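Local coordinates for putative exported protein (Bordetella pertussis, PDB 2DVZ) that binds glutamate in the periplasm and probably serves as the solute receptor of a tripartite tricarboxylate-type transporter, at residues A[84-94]-A[149-157]; A[197-205]-A[218-226]. All blocks are in the same frame, centred on the assembly; numbering follows the deposited sequence.

Contacts 1 and 2 lie on opposite sides of the chain's centre and do not touch. Their centres are 23 Å apart, and their nearest atoms are about 7 Å apart. Bound glutamate relates to each differently. In contact 1, Ser85 of 84-94 and Ser149 of 149-157 bind it directly. Contact 2 does not bind the ligand: the side chain of Leu197 is about 10 Å from the bound glutamate. The link runs through Asn196, a glutamate-binding residue at the end of strand 192-196. The side chain of Val154 in contact 1 is about 4 Å from the side chain of Asn196. Helix 197-205 of contact 2 follows directly after Asn196.

Contact 1 (A[84-94]-A[149-157]); sequences VSTMAVNPACR and SGTCGVLHL. With GLU (glutamic acid), chain G.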
# COMPACT_ATOMS: atom_id res chain seq x y z
N VAL A 84 0.56 4.98 -0.74
CA VAL A 84 0.03 5.64 -1.92
C VAL A 84 -1.41 6.14 -1.68
O VAL A 84 -1.83 7.12 -2.28
CB VAL A 84 0.21 4.79 -3.24
CG1 VAL A 84 -0.38 5.53 -4.43
CG2 VAL A 84 1.68 4.52 -3.53
N SER A 85 -2.16 5.45 -0.83
CA SER A 85 -3.50 5.89 -0.47
C SER A 85 -3.42 7.28 0.17
O SER A 85 -4.12 8.21 -0.22
CB SER A 85 -4.18 4.90 0.49
OG SER A 85 -4.51 3.70 -0.19
N THR A 86 -2.52 7.42 1.13
CA THR A 86 -2.46 8.65 1.94
C THR A 86 -1.71 9.80 1.26
O THR A 86 -2.03 10.97 1.49
CB THR A 86 -1.94 8.37 3.38
OG1 THR A 86 -0.68 7.70 3.31
CG2 THR A 86 -2.94 7.50 4.17
N MSE A 87 -0.78 9.47 0.39
CA MSE A 87 0.06 10.47 -0.26
C MSE A 87 -0.51 11.01 -1.57
O MSE A 87 -0.22 12.13 -1.97
CB MSE A 87 1.50 9.92 -0.47
CG MSE A 87 2.30 9.65 0.81
SE MSE A 87 2.64 11.30 1.85
CE MSE A 87 1.09 11.22 3.10
N ALA A 88 -1.35 10.21 -2.21
CA ALA A 88 -1.73 10.46 -3.60
C ALA A 88 -3.23 10.34 -3.89
O ALA A 88 -3.83 11.24 -4.47
CB ALA A 88 -0.94 9.51 -4.53
N VAL A 89 -3.83 9.21 -3.51
CA VAL A 89 -5.20 8.91 -3.94
C VAL A 89 -6.23 9.63 -3.07
O VAL A 89 -7.20 10.17 -3.60
CB VAL A 89 -5.50 7.37 -4.03
CG1 VAL A 89 -6.85 7.12 -4.74
CG2 VAL A 89 -4.39 6.63 -4.73
N ASN A 90 -6.05 9.61 -1.76
CA ASN A 90 -6.96 10.36 -0.89
C ASN A 90 -7.11 11.85 -1.20
O ASN A 90 -8.24 12.35 -1.23
CB ASN A 90 -6.61 10.17 0.58
CG ASN A 90 -7.73 9.53 1.34
OD1 ASN A 90 -8.83 10.09 1.42
ND2 ASN A 90 -7.48 8.37 1.90
N PRO A 91 -5.98 12.56 -1.37
CA PRO A 91 -5.93 13.89 -1.95
C PRO A 91 -6.75 14.03 -3.22
O PRO A 91 -7.47 15.01 -3.35
CB PRO A 91 -4.43 14.06 -2.24
CG PRO A 91 -3.79 13.34 -1.14
CD PRO A 91 -4.64 12.14 -0.89
N ALA A 92 -6.64 13.08 -4.15
CA ALA A 92 -7.37 13.13 -5.43
C ALA A 92 -8.87 12.78 -5.28
O ALA A 92 -9.71 13.31 -6.01
CB ALA A 92 -6.68 12.25 -6.50
N CYS A 93 -9.18 11.91 -4.31
CA CYS A 93 -10.54 11.47 -4.02
C CYS A 93 -11.35 12.54 -3.27
O CYS A 93 -12.58 12.65 -3.46
CB CYS A 93 -10.48 10.19 -3.18
SG CYS A 93 -12.06 9.34 -2.84
N ARG A 94 -10.67 13.29 -2.39
CA ARG A 94 -11.33 14.28 -1.54
C ARG A 94 -10.62 15.64 -1.62
O ARG A 94 -10.09 16.10 -0.61
CB ARG A 94 -11.33 13.82 -0.10
CG ARG A 94 -12.23 12.66 0.21
CD ARG A 94 -11.90 12.14 1.60
NE ARG A 94 -12.30 13.08 2.65
CZ ARG A 94 -12.22 12.87 3.96
NH1 ARG A 94 -11.71 11.74 4.43
NH2 ARG A 94 -12.64 13.82 4.80
N SER A 149 -9.09 -1.69 0.48
CA SER A 149 -8.66 -1.20 1.80
C SER A 149 -9.31 0.13 2.15
O SER A 149 -8.95 0.72 3.15
CB SER A 149 -7.15 -0.99 1.80
OG SER A 149 -6.80 0.03 0.86
N GLY A 150 -10.20 0.64 1.30
CA GLY A 150 -10.96 1.86 1.58
C GLY A 150 -11.34 2.68 0.37
O GLY A 150 -10.63 2.69 -0.66
N THR A 151 -12.44 3.43 0.51
CA THR A 151 -13.01 4.19 -0.59
C THR A 151 -12.09 5.18 -1.31
O THR A 151 -12.22 5.38 -2.53
CB THR A 151 -14.30 4.92 -0.17
OG1 THR A 151 -15.26 3.92 0.19
CG2 THR A 151 -14.84 5.83 -1.31
N CYS A 152 -11.18 5.81 -0.58
CA CYS A 152 -10.32 6.80 -1.21
C CYS A 152 -8.86 6.32 -1.31
O CYS A 152 -7.93 7.12 -1.49
CB CYS A 152 -10.45 8.15 -0.47
SG CYS A 152 -12.05 8.99 -0.84
N GLY A 153 -8.70 5.00 -1.20
CA GLY A 153 -7.40 4.38 -1.18
C GLY A 153 -6.98 3.87 -2.54
O GLY A 153 -7.81 3.78 -3.47
N VAL A 154 -5.69 3.51 -2.64
CA VAL A 154 -5.13 2.99 -3.88
C VAL A 154 -5.76 1.70 -4.42
O VAL A 154 -5.73 1.46 -5.62
CB VAL A 154 -3.56 2.89 -3.82
CG1 VAL A 154 -3.13 1.81 -2.91
CG2 VAL A 154 -2.99 2.66 -5.21
N LEU A 155 -6.31 0.86 -3.56
CA LEU A 155 -6.85 -0.40 -4.02
C LEU A 155 -8.25 -0.24 -4.60
O LEU A 155 -8.61 -0.98 -5.50
CB LEU A 155 -6.75 -1.48 -2.91
CG LEU A 155 -5.30 -1.66 -2.41
CD1 LEU A 155 -5.27 -2.46 -1.15
CD2 LEU A 155 -4.41 -2.30 -3.50
N HIS A 156 -9.03 0.74 -4.11
CA HIS A 156 -10.28 1.15 -4.76
C HIS A 156 -9.97 1.75 -6.13
O HIS A 156 -10.61 1.44 -7.12
CB HIS A 156 -11.10 2.16 -3.88
CG HIS A 156 -12.42 2.56 -4.50
ND1 HIS A 156 -13.05 3.76 -4.22
CD2 HIS A 156 -13.21 1.94 -5.42
CE1 HIS A 156 -14.17 3.85 -4.92
NE2 HIS A 156 -14.30 2.77 -5.65
N LEU A 157 -8.98 2.62 -6.21
CA LEU A 157 -8.57 3.14 -7.51
C LEU A 157 -8.04 2.03 -8.45
O LEU A 157 -8.34 2.01 -9.64
CB LEU A 157 -7.53 4.28 -7.33
CG LEU A 157 -7.13 4.97 -8.65
CD1 LEU A 157 -8.38 5.66 -9.32
CD2 LEU A 157 -6.03 5.96 -8.40
N GLU G . -4.19 0.31 0.51
CA GLU G . -3.04 0.70 1.36
C GLU G . -1.90 1.27 0.54
O GLU G . -0.78 0.75 0.46
CB GLU G . -2.63 -0.45 2.27
CG GLU G . -3.84 -1.14 2.92
CD GLU G . -3.56 -1.74 4.27
OE1 GLU G . -2.41 -1.59 4.72
OE2 GLU G . -4.50 -2.34 4.90
OXT GLU G . -2.07 2.35 -0.03
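Ser85 OG lies beside its own backbone N (chi1 -71°), where it accepts a hydrogen bond from Val154 N at 2.7 Å. The N-H...O angle is 163°, nearly straight; the N-H belongs to the first turn of helix 154-166. Ser85 OG also donates to GLU OXT at 2.8 Å. Ser85 N donates to GLU OXT as well, at 3.2 Å, so this carboxylate oxygen is held twice by one residue. Gly153, the N-cap residue, lets Ser85 come close: Gly153 CA is 3.1 Å from Ser85 OG. Ser149 joins through the ligand. Its OG lies between its backbone N and carbonyl carbon (chi1 64°), and the glutamate amino group donates to Ser149 OG at 2.6 Å.

Farther along helix 84-93, the two branches of Val89 divide their work. CG2 meets Val154 CB, with the two side chains crossing at about a right angle, while Val89 CG1 meets Leu157 CB at 3.9 Å. At the far end, the disulfide joins Cys93 SG to Cys152 SG at 2.0 Å. It ties the end of helix 84-93 to the loop before helix 154-166. Arg94 CG lies against Cys152 SG, while its guanidinium forms a salt bridge with Asp97. Ser85, at the start of helix 84-93, binds the carboxylate and is held by the first N-H of helix 154-166, consistent with the ligand cleft of a periplasmic binding protein.

Contact 2 (A[197-205]-A[218-226]); sequences LPSSMPQIQ and TRIDAIKDV. With CD (cadmium ion), chain F; CD (cadmium ion), chain B.
Leu197 and Ile220 reach toward each other tip to tip, with Leu197 CD2 3.9 Å from Ile220 CD1. The same leucine methyl meets the end of Ile223, at CD1. Ile223 is the central side chain of this contact. Its CG1 branch stands between its backbone N and carbonyl carbon (chi1 46°), which sends CD1 to Leu197 and leaves CG2 facing the next turns of the helix.

Met201, a selenomethionine, comes at Ile223 end to end. Its SE atom is 3.8 Å from Ile223 CG2. The chain bends at chi2 and chi3, which carries Met201 CE on to Ala222 CB at 3.6 Å. Ile204 approaches the same Ile223 methyl differently. The two side chains cross at about a right angle, and Ile204 CG2 is 3.9 Å from Ile223 CG2.

At the exposed edge, Gln205 NE2 donates to Ala222 O at 3.0 Å. The amide nitrogen lies above the carbonyl plane, 50° out of it, and the N-H...O angle is 148°. This is the one hydrogen bond between the two segments.

Asp221 and Asp225 take no part in the apolar contact; each binds a cadmium ion through both carboxylate oxygens. Within the loop, Arg219 NH1 donates to Lys224 O in the plane of its guanidinium, on a carbonyl lone pair.

Ile214 of strand 210-215 touches Leu197, Ile220 and Ile223, and so continues the apolar patch to the sheet. The contact joins a helix to the loop beyond the following strand. It is an apolar helix-to-loop contact lying against the central sheet of the alpha/beta fold, as in periplasmic binding proteins.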
# COMPACT_ATOMS: atom_id res chain seq x y z
N LEU A 197 0.52 -6.81 -2.34
CA LEU A 197 0.88 -8.23 -2.27
C LEU A 197 1.18 -8.80 -0.86
O LEU A 197 0.66 -9.86 -0.53
CB LEU A 197 1.94 -8.56 -3.35
CG LEU A 197 2.38 -10.03 -3.60
CD1 LEU A 197 1.17 -11.07 -3.67
CD2 LEU A 197 3.27 -10.09 -4.83
N PRO A 198 2.00 -8.12 -0.02
CA PRO A 198 2.33 -8.71 1.29
C PRO A 198 1.20 -9.29 2.17
O PRO A 198 1.45 -10.31 2.82
CB PRO A 198 3.09 -7.58 2.00
CG PRO A 198 3.70 -6.82 0.87
CD PRO A 198 2.70 -6.83 -0.22
N SER A 199 0.02 -8.66 2.22
CA SER A 199 -1.08 -9.17 3.07
C SER A 199 -1.81 -10.37 2.46
O SER A 199 -2.37 -11.21 3.19
CB SER A 199 -2.11 -8.07 3.43
OG SER A 199 -2.28 -7.16 2.37
N SER A 200 -1.82 -10.44 1.13
CA SER A 200 -2.43 -11.56 0.46
C SER A 200 -1.43 -12.69 0.31
O SER A 200 -1.83 -13.83 0.16
CB SER A 200 -2.95 -11.10 -0.92
OG SER A 200 -4.14 -10.31 -0.78
N MSE A 201 -0.14 -12.39 0.33
CA MSE A 201 0.91 -13.41 0.12
C MSE A 201 0.79 -14.72 0.90
O MSE A 201 0.89 -15.77 0.26
CB MSE A 201 2.35 -12.85 0.21
CG MSE A 201 3.43 -13.89 -0.16
SE MSE A 201 3.33 -14.42 -2.11
CE MSE A 201 4.48 -13.03 -2.89
N PRO A 202 0.60 -14.68 2.25
CA PRO A 202 0.40 -15.94 3.01
C PRO A 202 -0.76 -16.81 2.54
O PRO A 202 -0.64 -18.05 2.54
CB PRO A 202 0.15 -15.46 4.46
CG PRO A 202 0.84 -14.11 4.52
CD PRO A 202 0.59 -13.51 3.15
N GLN A 203 -1.88 -16.17 2.18
CA GLN A 203 -3.06 -16.89 1.72
C GLN A 203 -2.88 -17.47 0.34
O GLN A 203 -3.49 -18.48 -0.00
CB GLN A 203 -4.31 -16.01 1.70
CG GLN A 203 -4.56 -15.22 2.98
CD GLN A 203 -4.63 -16.07 4.23
OE1 GLN A 203 -5.10 -17.23 4.22
NE2 GLN A 203 -4.15 -15.49 5.35
N ILE A 204 -2.09 -16.80 -0.48
CA ILE A 204 -1.86 -17.26 -1.82
C ILE A 204 -0.97 -18.50 -1.74
O ILE A 204 -1.23 -19.51 -2.42
CB ILE A 204 -1.24 -16.13 -2.68
CG1 ILE A 204 -2.32 -15.06 -2.98
CG2 ILE A 204 -0.64 -16.65 -3.97
CD1 ILE A 204 -1.71 -13.68 -3.33
N GLN A 205 0.07 -18.40 -0.91
CA GLN A 205 0.99 -19.49 -0.69
C GLN A 205 0.26 -20.74 -0.21
O GLN A 205 0.57 -21.85 -0.69
CB GLN A 205 2.10 -19.11 0.29
CG GLN A 205 3.07 -18.08 -0.25
CD GLN A 205 4.01 -18.62 -1.33
OE1 GLN A 205 3.98 -19.80 -1.64
NE2 GLN A 205 4.83 -17.75 -1.91
N THR A 218 8.51 -7.53 -13.06
CA THR A 218 8.68 -8.87 -13.52
C THR A 218 7.83 -9.79 -12.64
O THR A 218 7.25 -9.33 -11.64
CB THR A 218 10.19 -9.34 -13.47
OG1 THR A 218 10.63 -9.51 -12.12
CG2 THR A 218 11.13 -8.37 -14.19
N ARG A 219 7.76 -11.06 -13.04
CA ARG A 219 7.35 -12.13 -12.14
C ARG A 219 8.21 -12.20 -10.88
O ARG A 219 9.42 -11.89 -10.90
CB ARG A 219 7.37 -13.48 -12.86
CG ARG A 219 6.46 -13.51 -14.11
CD ARG A 219 6.73 -14.76 -15.03
NE ARG A 219 5.79 -14.78 -16.13
CZ ARG A 219 4.62 -15.42 -16.09
NH1 ARG A 219 4.28 -16.14 -15.00
NH2 ARG A 219 3.79 -15.37 -17.14
N ILE A 220 7.60 -12.65 -9.80
CA ILE A 220 8.20 -12.72 -8.50
C ILE A 220 8.44 -14.20 -8.09
O ILE A 220 7.57 -15.01 -8.16
CB ILE A 220 7.30 -11.94 -7.48
CG1 ILE A 220 7.53 -10.44 -7.64
CG2 ILE A 220 7.54 -12.36 -6.06
CD1 ILE A 220 6.57 -9.48 -6.75
N ASP A 221 9.66 -14.51 -7.63
CA ASP A 221 10.09 -15.86 -7.31
C ASP A 221 9.20 -16.63 -6.35
O ASP A 221 9.07 -17.86 -6.47
CB ASP A 221 11.52 -15.85 -6.75
CG ASP A 221 12.55 -15.52 -7.79
OD1 ASP A 221 12.27 -15.55 -9.02
OD2 ASP A 221 13.68 -15.23 -7.38
N ALA A 222 8.61 -15.92 -5.40
CA ALA A 222 7.67 -16.50 -4.45
C ALA A 222 6.52 -17.11 -5.17
O ALA A 222 5.96 -18.11 -4.70
CB ALA A 222 7.14 -15.41 -3.50
N ILE A 223 6.10 -16.48 -6.27
CA ILE A 223 4.89 -16.90 -6.99
C ILE A 223 5.12 -16.77 -8.50
O ILE A 223 4.42 -16.05 -9.22
CB ILE A 223 3.61 -16.12 -6.53
CG1 ILE A 223 3.91 -14.60 -6.43
CG2 ILE A 223 3.04 -16.65 -5.17
CD1 ILE A 223 2.61 -13.69 -6.43
N LYS A 224 6.11 -17.53 -8.97
CA LYS A 224 6.71 -17.37 -10.29
C LYS A 224 5.75 -17.49 -11.46
O LYS A 224 5.90 -16.80 -12.47
CB LYS A 224 7.90 -18.34 -10.44
CG LYS A 224 9.19 -17.58 -10.74
CD LYS A 224 10.43 -18.42 -10.68
CE LYS A 224 11.43 -17.79 -11.70
NZ LYS A 224 12.90 -17.95 -11.41
N ASP A 225 4.73 -18.32 -11.29
CA ASP A 225 3.73 -18.55 -12.33
C ASP A 225 2.64 -17.51 -12.50
O ASP A 225 1.91 -17.58 -13.45
CB ASP A 225 3.14 -19.91 -12.10
CG ASP A 225 4.14 -20.99 -12.38
OD1 ASP A 225 4.85 -20.84 -13.39
OD2 ASP A 225 4.23 -21.96 -11.61
N VAL A 226 2.54 -16.54 -11.58
CA VAL A 226 1.61 -15.42 -11.70
C VAL A 226 2.20 -14.38 -12.63
O VAL A 226 3.30 -13.87 -12.40
CB VAL A 226 1.22 -14.81 -10.27
CG1 VAL A 226 0.18 -13.64 -10.38
CG2 VAL A 226 0.74 -15.91 -9.30
CD CD F . 14.98 -15.74 -9.10
CD CD B . 5.98 -23.05 -12.66
O HOH W 1 15.36 -17.97 -9.13
O HOH W 2 7.45 -22.04 -12.06
O HOH W 3 7.14 -25.27 -12.51